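Long-range contacts in type IV pilus biogenesis protein PilB (Streptococcus sanguinis, PDB 7B7P), which serves as a minor pilin of type IV pili with a direct role in adhesion, carrying a metal-binding von Willebrand factor A-like module: residues Val217-Ser222 / Thr256-Gly261; Leu262-Ile267 / Pro323-Glu328; Asn288-Asp293 / Arg344-Ala349; Gly310-Asn315 / Tyr327-Leu332; Pro317-Ser322 / Ile348-Glu353. One frame throughout, in Å; residues are numbered along the deposited sequence.

Contact 1. Residues Val217-Ser222 / Thr256-Gly261; sequences VGFSTS and TNPGDG
The side-chain amide of Asn257 ties two backbones together: its ND2 donates to Thr221 O at 3.2 Å, with the acceptor close to the amide plane, while OD1 receives Asp260 N. Asn257 is thereby the N-cap of helix 258-270 in the von Willebrand factor A-like fold, and the bond to Thr221 fixes that cap to the turn following strand 212-219. CG stands anti to the backbone N (chi1 -171°), between Thr221 O and Asp260 N. The capping N-H comes to OD1 from above the carbonyl plane, at 3.3 Å from Asp260 N. A second link, from Asn257 N to Ser220 O, is short but badly angled and therefore weak.

Beside these bonds the Phe219 ring lies against the start of the helix. Pro258 CA sits over one ring face, 4.0 Å from the ring centroid in a CH-pi contact, and Thr256 CG2 meets the edge. Gly261 CA comes within 3.6 Å of Phe219 CB, a close approach of helix backbone to strand side chain. The Thr256 side chain is about 3 Å from a bound magnesium ion, so this joint borders the MIDAS metal site. Earlier in the strand, Val217 CG1 rests 3.7 Å from Gly261 O.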
# COMPACT_ATOMS: atom_id res chain seq x y z
N VAL A 217 8.78 -7.08 14.40
CA VAL A 217 9.08 -8.51 14.49
C VAL A 217 10.46 -8.74 13.89
O VAL A 217 10.76 -8.25 12.79
CB VAL A 217 8.02 -9.37 13.76
CG1 VAL A 217 8.46 -10.85 13.67
CG2 VAL A 217 6.65 -9.24 14.41
N GLY A 218 11.29 -9.48 14.60
CA GLY A 218 12.54 -9.96 14.07
C GLY A 218 12.42 -11.44 13.75
O GLY A 218 11.62 -12.15 14.35
N PHE A 219 13.21 -11.91 12.81
CA PHE A 219 13.22 -13.34 12.54
C PHE A 219 14.59 -13.72 12.04
O PHE A 219 15.24 -12.95 11.32
CB PHE A 219 12.13 -13.77 11.53
CG PHE A 219 12.43 -13.37 10.09
CD1 PHE A 219 13.14 -14.22 9.26
CD2 PHE A 219 11.96 -12.16 9.58
CE1 PHE A 219 13.42 -13.86 7.94
CE2 PHE A 219 12.21 -11.79 8.26
CZ PHE A 219 12.94 -12.65 7.44
N SER A 220 15.03 -14.90 12.44
CA SER A 220 16.19 -15.51 11.83
C SER A 220 15.92 -17.01 11.81
O SER A 220 15.09 -17.47 11.02
CB SER A 220 17.47 -15.16 12.60
OG SER A 220 17.36 -15.55 13.96
N THR A 221 16.64 -17.76 12.64
CA THR A 221 16.33 -19.17 12.80
C THR A 221 14.86 -19.35 13.17
O THR A 221 14.19 -20.28 12.71
CB THR A 221 17.26 -19.78 13.84
OG1 THR A 221 18.61 -19.74 13.35
CG2 THR A 221 16.89 -21.25 14.13
N SER A 222 14.34 -18.44 13.97
CA SER A 222 12.92 -18.39 14.28
C SER A 222 12.61 -16.95 14.65
O SER A 222 13.50 -16.11 14.74
CB SER A 222 12.57 -19.42 15.37
OG SER A 222 12.86 -18.90 16.64
N THR A 256 17.57 -18.10 8.06
CA THR A 256 16.52 -17.25 7.49
C THR A 256 15.21 -18.04 7.40
O THR A 256 15.06 -18.90 6.52
CB THR A 256 16.97 -16.72 6.12
OG1 THR A 256 18.24 -16.08 6.25
CG2 THR A 256 15.95 -15.71 5.54
N ASN A 257 14.26 -17.73 8.28
CA ASN A 257 12.99 -18.44 8.41
C ASN A 257 11.88 -17.41 8.21
O ASN A 257 11.21 -17.01 9.18
CB ASN A 257 12.88 -19.14 9.77
CG ASN A 257 11.67 -20.08 9.88
OD1 ASN A 257 10.74 -20.01 9.08
ND2 ASN A 257 11.69 -20.98 10.88
N PRO A 258 11.68 -16.94 6.98
CA PRO A 258 10.68 -15.88 6.77
C PRO A 258 9.26 -16.30 7.10
O PRO A 258 8.46 -15.46 7.56
CB PRO A 258 10.86 -15.54 5.27
CG PRO A 258 11.38 -16.80 4.66
CD PRO A 258 12.24 -17.46 5.71
N GLY A 259 8.90 -17.56 6.88
CA GLY A 259 7.58 -18.01 7.28
C GLY A 259 7.27 -17.73 8.74
O GLY A 259 6.19 -17.23 9.08
N ASP A 260 8.23 -18.02 9.65
CA ASP A 260 7.93 -17.78 11.06
C ASP A 260 7.82 -16.29 11.34
O ASP A 260 6.94 -15.85 12.09
CB ASP A 260 8.97 -18.45 11.97
CG ASP A 260 8.43 -18.70 13.41
OD1 ASP A 260 7.20 -18.78 13.61
OD2 ASP A 260 9.24 -18.78 14.36
N GLY A 261 8.69 -15.48 10.72
CA GLY A 261 8.57 -14.04 10.90
C GLY A 261 7.22 -13.54 10.44
O GLY A 261 6.58 -12.72 11.12

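Contact 2. Residues Leu262-Ile267 / Pro323-Glu328; sequences LRYGMI and PTLGYE
Leu325 is packed against two flat groups of helix 258-270. Its CD1 sits over the centre of one face of the Tyr264 ring, 4.0 Å from the ring centroid and only 4° off the normal, a CH-pi contact. Its other methyl, CD2, lies over one face of the Arg263 guanidinium, displaced toward the rim, whereas Gly326 O is at the guanidinium edge, 3.7 Å from Arg263 NH2. Leu325 CB reaches the phenol end of the tyrosine, 3.5 Å from Tyr264 OH.

The helix belongs to the von Willebrand factor A-like domain, and residues 323-328 form part of the long loop between strands 311-314 and 332-335 that runs across it. One turn on, the Ile267 side chain crosses that of Pro323 at about a right angle, with CG1 anti to the backbone N (chi1 -170°), toward the loop, and CD1 3.7 Å from Pro323 CB.

No direct hydrogen bond joins the segments. A water 3.0 Å from Tyr264 OH connects it to Gly326 O, to which it donates weakly. The arginine charge is instead engaged by Asp260 and by Ser322 O, so the loop is probably held here mainly by apolar packing, with polar support from just beyond it.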
# COMPACT_ATOMS: atom_id res chain seq x y z
N LEU A 262 6.75 -14.05 9.29
CA LEU A 262 5.47 -13.63 8.74
C LEU A 262 4.33 -14.08 9.63
O LEU A 262 3.31 -13.37 9.74
CB LEU A 262 5.31 -14.20 7.32
CG LEU A 262 4.05 -13.73 6.58
CD1 LEU A 262 4.13 -12.23 6.24
CD2 LEU A 262 3.80 -14.55 5.33
N ARG A 263 4.47 -15.24 10.26
CA ARG A 263 3.44 -15.72 11.18
C ARG A 263 3.28 -14.75 12.35
O ARG A 263 2.17 -14.34 12.68
CB ARG A 263 3.79 -17.13 11.68
CG ARG A 263 2.79 -17.67 12.72
CD ARG A 263 3.00 -19.17 12.95
NE ARG A 263 4.29 -19.49 13.59
CZ ARG A 263 4.41 -20.39 14.56
NH1 ARG A 263 3.33 -21.03 15.01
NH2 ARG A 263 5.60 -20.66 15.10
N TYR A 264 4.40 -14.37 12.98
CA TYR A 264 4.30 -13.42 14.08
C TYR A 264 3.70 -12.11 13.60
O TYR A 264 2.79 -11.56 14.24
CB TYR A 264 5.67 -13.18 14.69
CG TYR A 264 6.14 -14.25 15.67
CD1 TYR A 264 6.13 -15.59 15.32
CD2 TYR A 264 6.63 -13.89 16.93
CE1 TYR A 264 6.59 -16.56 16.19
CE2 TYR A 264 7.09 -14.85 17.81
CZ TYR A 264 7.06 -16.18 17.44
OH TYR A 264 7.51 -17.16 18.29
N GLY A 265 4.17 -11.61 12.45
CA GLY A 265 3.62 -10.37 11.92
C GLY A 265 2.13 -10.43 11.71
O GLY A 265 1.39 -9.57 12.19
N MET A 266 1.65 -11.47 11.01
CA MET A 266 0.24 -11.50 10.63
C MET A 266 -0.68 -11.73 11.83
O MET A 266 -1.78 -11.16 11.89
CB MET A 266 -0.01 -12.57 9.57
CG MET A 266 0.66 -12.26 8.24
SD MET A 266 0.12 -13.37 6.94
CE MET A 266 0.49 -12.38 5.46
N ILE A 267 -0.29 -12.58 12.79
CA ILE A 267 -1.21 -12.80 13.90
C ILE A 267 -1.29 -11.56 14.77
O ILE A 267 -2.37 -11.19 15.23
CB ILE A 267 -0.87 -14.06 14.73
CG1 ILE A 267 -2.02 -14.34 15.71
CG2 ILE A 267 0.39 -13.91 15.51
CD1 ILE A 267 -2.06 -15.77 16.23
N PRO A 323 -1.51 -20.89 16.07
CA PRO A 323 -1.54 -19.55 16.65
C PRO A 323 -0.76 -19.46 17.94
O PRO A 323 -0.54 -18.35 18.43
CB PRO A 323 -3.03 -19.29 16.89
CG PRO A 323 -3.75 -20.37 16.17
CD PRO A 323 -2.83 -21.53 16.13
N THR A 324 -0.32 -20.59 18.48
CA THR A 324 0.54 -20.63 19.66
C THR A 324 1.98 -20.52 19.17
O THR A 324 2.46 -21.38 18.42
CB THR A 324 0.33 -21.91 20.47
OG1 THR A 324 -0.99 -21.91 21.04
CG2 THR A 324 1.36 -22.02 21.59
N LEU A 325 2.67 -19.48 19.58
CA LEU A 325 3.95 -19.13 18.98
C LEU A 325 5.06 -19.75 19.81
O LEU A 325 5.28 -19.36 20.96
CB LEU A 325 4.09 -17.61 18.88
CG LEU A 325 2.87 -16.95 18.25
CD1 LEU A 325 3.04 -15.45 18.31
CD2 LEU A 325 2.65 -17.45 16.80
N GLY A 326 5.75 -20.72 19.24
CA GLY A 326 6.81 -21.36 19.99
C GLY A 326 7.87 -21.89 19.05
O GLY A 326 7.62 -22.14 17.87
N TYR A 327 9.06 -22.05 19.61
CA TYR A 327 10.21 -22.60 18.91
C TYR A 327 10.77 -23.78 19.69
O TYR A 327 10.80 -23.76 20.92
CB TYR A 327 11.30 -21.52 18.74
CG TYR A 327 12.58 -22.11 18.22
CD1 TYR A 327 12.64 -22.62 16.93
CD2 TYR A 327 13.71 -22.24 19.03
CE1 TYR A 327 13.80 -23.20 16.44
CE2 TYR A 327 14.87 -22.82 18.55
CZ TYR A 327 14.90 -23.29 17.24
OH TYR A 327 16.02 -23.88 16.73
N GLU A 328 11.21 -24.81 18.97
CA GLU A 328 12.00 -25.89 19.54
C GLU A 328 12.96 -26.35 18.48
O GLU A 328 12.58 -26.47 17.31
CB GLU A 328 11.15 -27.11 19.97
CG GLU A 328 10.01 -26.85 20.96
CD GLU A 328 9.10 -28.07 21.07
OE1 GLU A 328 9.65 -29.19 21.14
OE2 GLU A 328 7.86 -27.93 21.05
O HOH W 1 8.49 -19.57 16.75

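Contact 3. Residues Asn288-Asp293 / Arg344-Ala349; sequences NAYLVD and RENSIA
Ser347 and Ala289 make the tight, buried part of this contact. Ser347 OG donates to Ala289 O at 2.7 Å, with the donor tilted out of the carbonyl plane. OG stands anti to the backbone N of its own residue (chi1 -176°), beside the carbonyl carbon, and Ser347 CB follows it in to 3.4 Å from Ala289 O. Backbones are correspondingly near, with Tyr290 CA 5.1 Å from Ser347 CA.

Strand 289-291 is an outer strand of the small four-stranded antiparallel sheet that accompanies the von Willebrand factor A-like core, and helix 341-358 passes over it at 54°, the axes of the short segments approaching to 7.0 Å. The serine bond thus pins an edge strand to a helix through the strand's own carbonyl. Just before the strand, Asn288 OD1 accepts from Thr256 N, linking the strand toward the magnesium site.

The side of the contact formed by Asn346 is less enclosed and carries no hydrogen bond between the segments. Asn346 CB lies over one face of the Tyr290 ring, offset toward the rim, at 3.8 Å from the ring centroid. Ring and amide planes are turned 79° apart, and Asn346 ND2 stays 3.6 Å from Tyr290 OH. That hydroxyl is engaged with Phe314 N, on the strand at the far side of 332-335.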
# COMPACT_ATOMS: atom_id res chain seq x y z
N ASN A 288 15.95 -20.60 4.05
CA ASN A 288 16.62 -21.87 4.30
C ASN A 288 16.21 -22.49 5.63
O ASN A 288 16.97 -23.29 6.18
CB ASN A 288 18.18 -21.70 4.30
CG ASN A 288 18.66 -20.76 5.39
OD1 ASN A 288 17.87 -20.09 6.08
ND2 ASN A 288 19.97 -20.72 5.58
N ALA A 289 15.05 -22.11 6.18
CA ALA A 289 14.61 -22.66 7.45
C ALA A 289 13.08 -22.62 7.51
O ALA A 289 12.44 -21.77 6.88
CB ALA A 289 15.24 -21.90 8.63
N TYR A 290 12.50 -23.53 8.28
CA TYR A 290 11.06 -23.60 8.48
C TYR A 290 10.82 -24.36 9.78
O TYR A 290 11.71 -25.05 10.28
CB TYR A 290 10.34 -24.26 7.29
CG TYR A 290 10.89 -25.66 6.94
CD1 TYR A 290 11.98 -25.81 6.08
CD2 TYR A 290 10.33 -26.81 7.49
CE1 TYR A 290 12.49 -27.07 5.78
CE2 TYR A 290 10.83 -28.05 7.19
CZ TYR A 290 11.91 -28.19 6.35
OH TYR A 290 12.41 -29.45 6.07
N LEU A 291 9.62 -24.20 10.34
CA LEU A 291 9.22 -24.94 11.53
C LEU A 291 8.16 -25.98 11.17
O LEU A 291 7.30 -25.72 10.33
CB LEU A 291 8.67 -24.01 12.61
CG LEU A 291 9.76 -23.11 13.19
CD1 LEU A 291 9.22 -22.15 14.23
CD2 LEU A 291 10.85 -23.97 13.76
N VAL A 292 8.24 -27.16 11.79
CA VAL A 292 7.20 -28.16 11.59
C VAL A 292 6.33 -28.24 12.83
O VAL A 292 6.72 -27.88 13.94
CB VAL A 292 7.75 -29.56 11.20
CG1 VAL A 292 8.47 -29.47 9.86
CG2 VAL A 292 8.64 -30.16 12.30
N ASP A 293 5.09 -28.66 12.61
CA ASP A 293 4.18 -29.04 13.67
C ASP A 293 4.72 -30.29 14.37
O ASP A 293 5.39 -31.14 13.76
CB ASP A 293 2.82 -29.27 13.02
CG ASP A 293 1.72 -29.63 13.99
OD1 ASP A 293 1.92 -30.39 14.96
OD2 ASP A 293 0.60 -29.16 13.73
N ARG A 344 14.98 -25.25 0.45
CA ARG A 344 14.62 -23.91 0.01
C ARG A 344 13.14 -23.87 -0.34
O ARG A 344 12.39 -23.02 0.15
CB ARG A 344 15.50 -23.48 -1.17
CG ARG A 344 15.17 -22.09 -1.74
CD ARG A 344 16.01 -21.72 -2.97
NE ARG A 344 15.75 -22.58 -4.12
CZ ARG A 344 16.55 -23.57 -4.51
NH1 ARG A 344 17.67 -23.83 -3.82
NH2 ARG A 344 16.25 -24.30 -5.56
N GLU A 345 12.70 -24.84 -1.15
CA GLU A 345 11.30 -24.99 -1.48
C GLU A 345 10.42 -25.08 -0.22
O GLU A 345 9.38 -24.42 -0.14
CB GLU A 345 11.12 -26.22 -2.38
CG GLU A 345 9.66 -26.65 -2.57
CD GLU A 345 8.76 -25.51 -3.12
OE1 GLU A 345 9.27 -24.64 -3.87
OE2 GLU A 345 7.55 -25.50 -2.78
N ASN A 346 10.84 -25.87 0.78
CA ASN A 346 10.01 -26.00 1.99
C ASN A 346 9.96 -24.70 2.79
O ASN A 346 8.95 -24.39 3.44
CB ASN A 346 10.53 -27.13 2.90
CG ASN A 346 10.27 -28.53 2.33
OD1 ASN A 346 9.36 -28.72 1.53
ND2 ASN A 346 11.05 -29.50 2.74
N SER A 347 11.05 -23.94 2.78
CA SER A 347 11.08 -22.66 3.48
C SER A 347 10.16 -21.64 2.83
O SER A 347 9.51 -20.84 3.51
CB SER A 347 12.52 -22.15 3.54
OG SER A 347 12.58 -20.96 4.30
N ILE A 348 10.12 -21.63 1.50
CA ILE A 348 9.26 -20.70 0.79
C ILE A 348 7.80 -21.12 0.94
O ILE A 348 6.91 -20.28 1.11
CB ILE A 348 9.69 -20.62 -0.69
CG1 ILE A 348 11.02 -19.87 -0.80
CG2 ILE A 348 8.63 -19.94 -1.55
CD1 ILE A 348 11.64 -19.88 -2.18
N ALA A 349 7.53 -22.43 0.90
CA ALA A 349 6.16 -22.92 1.03
C ALA A 349 5.60 -22.66 2.42
O ALA A 349 4.40 -22.40 2.57
CB ALA A 349 6.08 -24.42 0.71

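Contact 4. Residues Gly310-Asn315 / Tyr327-Leu332; sequences GRVTFN and YEYSRL
Carbonyl oxygens meeting an aromatic edge dominate the contact between Phe314 and residues 330-332, the end of a 3-10 turn and the strand residue after it. Strand 311-314 belongs to the four-stranded antiparallel sheet beside the von Willebrand factor A-like core. The 3-10 turn leads directly into strand 332-335, the antiparallel neighbour of 311-314, so the contact lies where a long loop returns to the sheet it left.

At the edge of the Phe314 ring, near its plane, CZ lies 3.5 Å from Ser330 O and CE1 lies 3.7 Å from Leu332 O. The partly positive ring hydrogens probably make this edge a mildly favourable neighbour for the two oxygens.

Val312 adds van der Waals contacts, its two methyl groups going to different partners. CG1 rests 3.9 Å from Leu332 O, while CG2 is 4.0 Å from Tyr329 OH, a hydroxyl that also bonds to the hydroxyl of Tyr334.

Hydrogen bonds and charges act within the turn and behind it, with none crossing between the segments. Arg331 N donates to Glu328 O at 3.0 Å. Arg331 also forms a salt bridge through NH1 with Asp320, and its NH1 and NH2 donate to Val292 O and Gly326 O. Its link to Glu328 is longer and weak: the carboxylate meets the guanidinium edge in plane, with NE 3.3 Å from Glu328 OE2.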
# COMPACT_ATOMS: atom_id res chain seq x y z
N GLY A 310 25.46 -30.05 7.33
CA GLY A 310 24.92 -28.79 7.81
C GLY A 310 23.44 -28.58 7.57
O GLY A 310 23.01 -27.44 7.30
N ARG A 311 22.63 -29.64 7.65
CA ARG A 311 21.20 -29.46 7.47
C ARG A 311 20.39 -30.56 8.15
O ARG A 311 20.87 -31.67 8.37
CB ARG A 311 20.83 -29.39 5.99
CG ARG A 311 21.16 -30.63 5.21
CD ARG A 311 20.50 -30.54 3.86
NE ARG A 311 20.70 -31.72 3.04
CZ ARG A 311 21.70 -31.88 2.18
NH1 ARG A 311 22.63 -30.93 2.03
NH2 ARG A 311 21.78 -33.00 1.47
N VAL A 312 19.15 -30.21 8.48
CA VAL A 312 18.15 -31.13 8.98
C VAL A 312 16.88 -30.93 8.17
O VAL A 312 16.38 -29.81 8.05
CB VAL A 312 17.87 -30.91 10.48
CG1 VAL A 312 16.74 -31.80 10.94
CG2 VAL A 312 19.13 -31.15 11.29
N THR A 313 16.33 -32.01 7.63
CA THR A 313 15.18 -31.87 6.77
C THR A 313 14.10 -32.87 7.17
O THR A 313 14.34 -33.87 7.86
CB THR A 313 15.61 -32.02 5.30
OG1 THR A 313 14.45 -32.13 4.46
CG2 THR A 313 16.57 -33.21 5.13
N PHE A 314 12.87 -32.55 6.78
CA PHE A 314 11.73 -33.42 7.02
C PHE A 314 11.22 -33.92 5.67
O PHE A 314 10.93 -33.11 4.78
CB PHE A 314 10.63 -32.71 7.80
CG PHE A 314 11.02 -32.39 9.23
CD1 PHE A 314 11.76 -31.24 9.53
CD2 PHE A 314 10.65 -33.24 10.26
CE1 PHE A 314 12.11 -30.95 10.86
CE2 PHE A 314 11.00 -32.95 11.59
CZ PHE A 314 11.74 -31.82 11.88
N ASN A 315 11.17 -35.26 5.53
CA ASN A 315 10.67 -35.88 4.30
C ASN A 315 9.25 -35.43 4.00
O ASN A 315 8.92 -35.09 2.86
CB ASN A 315 10.72 -37.41 4.42
CG ASN A 315 12.14 -37.95 4.47
OD1 ASN A 315 13.03 -37.45 3.77
ND2 ASN A 315 12.36 -38.99 5.28
N TYR A 327 9.06 -22.05 19.61
CA TYR A 327 10.21 -22.60 18.91
C TYR A 327 10.77 -23.78 19.69
O TYR A 327 10.80 -23.76 20.92
CB TYR A 327 11.30 -21.52 18.74
CG TYR A 327 12.58 -22.11 18.22
CD1 TYR A 327 12.64 -22.62 16.93
CD2 TYR A 327 13.71 -22.24 19.03
CE1 TYR A 327 13.80 -23.20 16.44
CE2 TYR A 327 14.87 -22.82 18.55
CZ TYR A 327 14.90 -23.29 17.24
OH TYR A 327 16.02 -23.88 16.73
N GLU A 328 11.21 -24.81 18.97
CA GLU A 328 12.00 -25.89 19.54
C GLU A 328 12.96 -26.35 18.48
O GLU A 328 12.58 -26.47 17.31
CB GLU A 328 11.15 -27.11 19.97
CG GLU A 328 10.01 -26.85 20.96
CD GLU A 328 9.10 -28.07 21.07
OE1 GLU A 328 9.65 -29.19 21.14
OE2 GLU A 328 7.86 -27.93 21.05
N TYR A 329 14.20 -26.66 18.88
CA TYR A 329 15.19 -27.10 17.90
C TYR A 329 14.74 -28.38 17.18
O TYR A 329 15.04 -28.57 16.00
CB TYR A 329 16.56 -27.30 18.56
CG TYR A 329 17.56 -27.88 17.59
CD1 TYR A 329 18.17 -27.08 16.62
CD2 TYR A 329 17.83 -29.26 17.57
CE1 TYR A 329 19.05 -27.62 15.69
CE2 TYR A 329 18.70 -29.80 16.65
CZ TYR A 329 19.31 -28.98 15.72
OH TYR A 329 20.19 -29.51 14.79
N SER A 330 14.00 -29.26 17.87
CA SER A 330 13.58 -30.49 17.21
C SER A 330 12.56 -30.23 16.10
O SER A 330 12.35 -31.11 15.25
CB SER A 330 12.98 -31.46 18.23
OG SER A 330 12.06 -30.78 19.06
N ARG A 331 11.92 -29.07 16.06
CA ARG A 331 10.94 -28.84 15.01
C ARG A 331 11.51 -28.05 13.82
O ARG A 331 10.75 -27.69 12.91
CB ARG A 331 9.72 -28.16 15.61
CG ARG A 331 9.00 -29.12 16.56
CD ARG A 331 7.61 -28.67 16.94
NE ARG A 331 7.65 -27.49 17.77
CZ ARG A 331 7.47 -26.24 17.31
NH1 ARG A 331 7.23 -26.01 16.02
NH2 ARG A 331 7.49 -25.22 18.15
N LEU A 332 12.83 -27.84 13.78
CA LEU A 332 13.46 -26.90 12.86
C LEU A 332 13.98 -27.65 11.65
O LEU A 332 14.83 -28.54 11.78
CB LEU A 332 14.60 -26.15 13.55
CG LEU A 332 15.35 -25.12 12.69
CD1 LEU A 332 14.47 -23.91 12.39
CD2 LEU A 332 16.67 -24.66 13.33

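Contact 5. Residues Pro317-Ser322 / Ile348-Glu353; sequences PIYDLS and IAYAGE
A pair of tyrosines forms the centre of the seam where the long loop before strand 332-335 is laid along helix 341-358, on the flank of the von Willebrand factor A-like domain and away from its metal site. Tyr319 of the loop lies against the helix backbone: Tyr350 CA stands over the centre of one ring face, 4.0 Å from the centroid, a CH-pi contact almost exactly on the ring normal. The two rings are near parallel, with planes 23° apart, but have slid past each other until they barely overlap, their centroids being 5.4 Å apart. What touches instead is the root of one side chain and the rim of the other, with Tyr319 CB 3.6 Å from Tyr350 CD1.

Tyr350 points its hydroxyl into the loop and donates to Asp320 O at 2.8 Å. The carbonyl oxygen is at the edge of the ring, in its plane, and the donor is tilted 19° from the carbonyl plane. CG of Tyr350, anti to the backbone N (chi1 -178°), is directed toward the loop, where the ring lies beside Tyr319. Asp320 shapes the loop with its own carboxylate, OD1 accepting from Ser322 N in an Asx turn, while OD2 pairs with Arg331.

Around this centre the packing is largely aliphatic. Leu321 CD2 touches both the edge of the Tyr350 ring, at CE1, and Glu353 CB. The glutamate's methylene CG approaches the other tyrosine, 3.7 Å from Tyr319 CD2, and on the preceding turn Ala349 CB lies 3.7 Å from Tyr319 OH.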
# COMPACT_ATOMS: atom_id res chain seq x y z
N PRO A 317 7.05 -32.51 5.51
CA PRO A 317 6.85 -31.42 6.46
C PRO A 317 5.37 -31.20 6.73
O PRO A 317 4.54 -31.22 5.83
CB PRO A 317 7.46 -30.20 5.75
CG PRO A 317 8.22 -30.76 4.58
CD PRO A 317 7.53 -32.04 4.21
N ILE A 318 5.04 -30.99 7.99
CA ILE A 318 3.76 -30.44 8.35
C ILE A 318 4.09 -29.13 9.03
O ILE A 318 4.68 -29.11 10.12
CB ILE A 318 2.96 -31.38 9.26
CG1 ILE A 318 2.77 -32.72 8.54
CG2 ILE A 318 1.63 -30.76 9.62
CD1 ILE A 318 2.43 -33.85 9.44
N TYR A 319 3.79 -28.03 8.35
CA TYR A 319 4.25 -26.74 8.84
C TYR A 319 3.60 -26.40 10.17
O TYR A 319 2.46 -26.75 10.44
CB TYR A 319 3.99 -25.67 7.79
CG TYR A 319 4.83 -25.97 6.57
CD1 TYR A 319 6.21 -26.06 6.67
CD2 TYR A 319 4.25 -26.21 5.34
CE1 TYR A 319 6.99 -26.38 5.57
CE2 TYR A 319 5.01 -26.52 4.23
CZ TYR A 319 6.37 -26.60 4.35
OH TYR A 319 7.11 -26.92 3.25
N ASP A 320 4.38 -25.74 11.02
CA ASP A 320 3.87 -25.15 12.25
C ASP A 320 3.04 -23.93 11.94
O ASP A 320 3.55 -22.80 11.87
CB ASP A 320 5.04 -24.78 13.17
CG ASP A 320 4.59 -24.32 14.54
OD1 ASP A 320 3.37 -24.33 14.83
OD2 ASP A 320 5.45 -23.91 15.33
N LEU A 321 1.74 -24.14 11.77
CA LEU A 321 0.76 -23.10 11.56
C LEU A 321 -0.03 -22.77 12.82
O LEU A 321 -1.15 -22.25 12.72
CB LEU A 321 -0.20 -23.54 10.46
CG LEU A 321 0.53 -23.94 9.20
CD1 LEU A 321 -0.51 -24.37 8.16
CD2 LEU A 321 1.38 -22.74 8.71
N SER A 322 0.49 -23.07 14.00
CA SER A 322 -0.31 -22.85 15.19
C SER A 322 -0.38 -21.35 15.53
O SER A 322 0.58 -20.61 15.32
CB SER A 322 0.27 -23.60 16.39
OG SER A 322 -0.28 -23.08 17.59
N ILE A 348 10.12 -21.63 1.50
CA ILE A 348 9.26 -20.70 0.79
C ILE A 348 7.80 -21.12 0.94
O ILE A 348 6.91 -20.28 1.11
CB ILE A 348 9.69 -20.62 -0.69
CG1 ILE A 348 11.02 -19.87 -0.80
CG2 ILE A 348 8.63 -19.94 -1.55
CD1 ILE A 348 11.64 -19.88 -2.18
N ALA A 349 7.53 -22.43 0.90
CA ALA A 349 6.16 -22.92 1.03
C ALA A 349 5.60 -22.66 2.42
O ALA A 349 4.40 -22.40 2.57
CB ALA A 349 6.08 -24.42 0.71
N TYR A 350 6.45 -22.72 3.44
CA TYR A 350 6.02 -22.39 4.80
C TYR A 350 5.41 -21.00 4.84
O TYR A 350 4.35 -20.78 5.43
CB TYR A 350 7.21 -22.49 5.76
CG TYR A 350 6.89 -22.22 7.22
CD1 TYR A 350 5.66 -22.53 7.74
CD2 TYR A 350 7.86 -21.68 8.09
CE1 TYR A 350 5.36 -22.32 9.05
CE2 TYR A 350 7.57 -21.48 9.41
CZ TYR A 350 6.31 -21.81 9.89
OH TYR A 350 5.98 -21.61 11.21
N ALA A 351 6.09 -20.03 4.21
CA ALA A 351 5.59 -18.66 4.19
C ALA A 351 4.26 -18.57 3.45
O ALA A 351 3.38 -17.78 3.82
CB ALA A 351 6.65 -17.76 3.57
N GLY A 352 4.09 -19.36 2.40
CA GLY A 352 2.81 -19.38 1.72
C GLY A 352 1.71 -19.99 2.58
O GLY A 352 0.58 -19.49 2.62
N GLU A 353 2.02 -21.08 3.29
CA GLU A 353 1.00 -21.66 4.18
C GLU A 353 0.63 -20.68 5.28
O GLU A 353 -0.55 -20.52 5.60
CB GLU A 353 1.47 -22.98 4.79
CG GLU A 353 1.58 -24.10 3.81
CD GLU A 353 0.33 -24.25 2.94
OE1 GLU A 353 -0.76 -24.49 3.50
OE2 GLU A 353 0.43 -24.11 1.70

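Contacts 1, 3 and 4 are mainly buried, whereas contacts 2 and 5 are partly buried and fasten one long loop onto two helices. Helix 258-270 serves contacts 1 and 2, its capped start facing a strand end near magnesium and its next turns facing the loop. Helix 341-358 likewise serves contacts 3 and 5, while contacts 3 and 4 reach the same small antiparallel sheet. Direct hydrogen bonds to backbone carbonyls mark contacts 1, 3 and 5; contact 2 relies on apolar packing and a water, contact 4 on ring edges and methyl groups. The Asp320-Arg331 salt bridge joins contacts 4 and 5, and a longer, weak Asp320-Arg263 pair reaches contact 2.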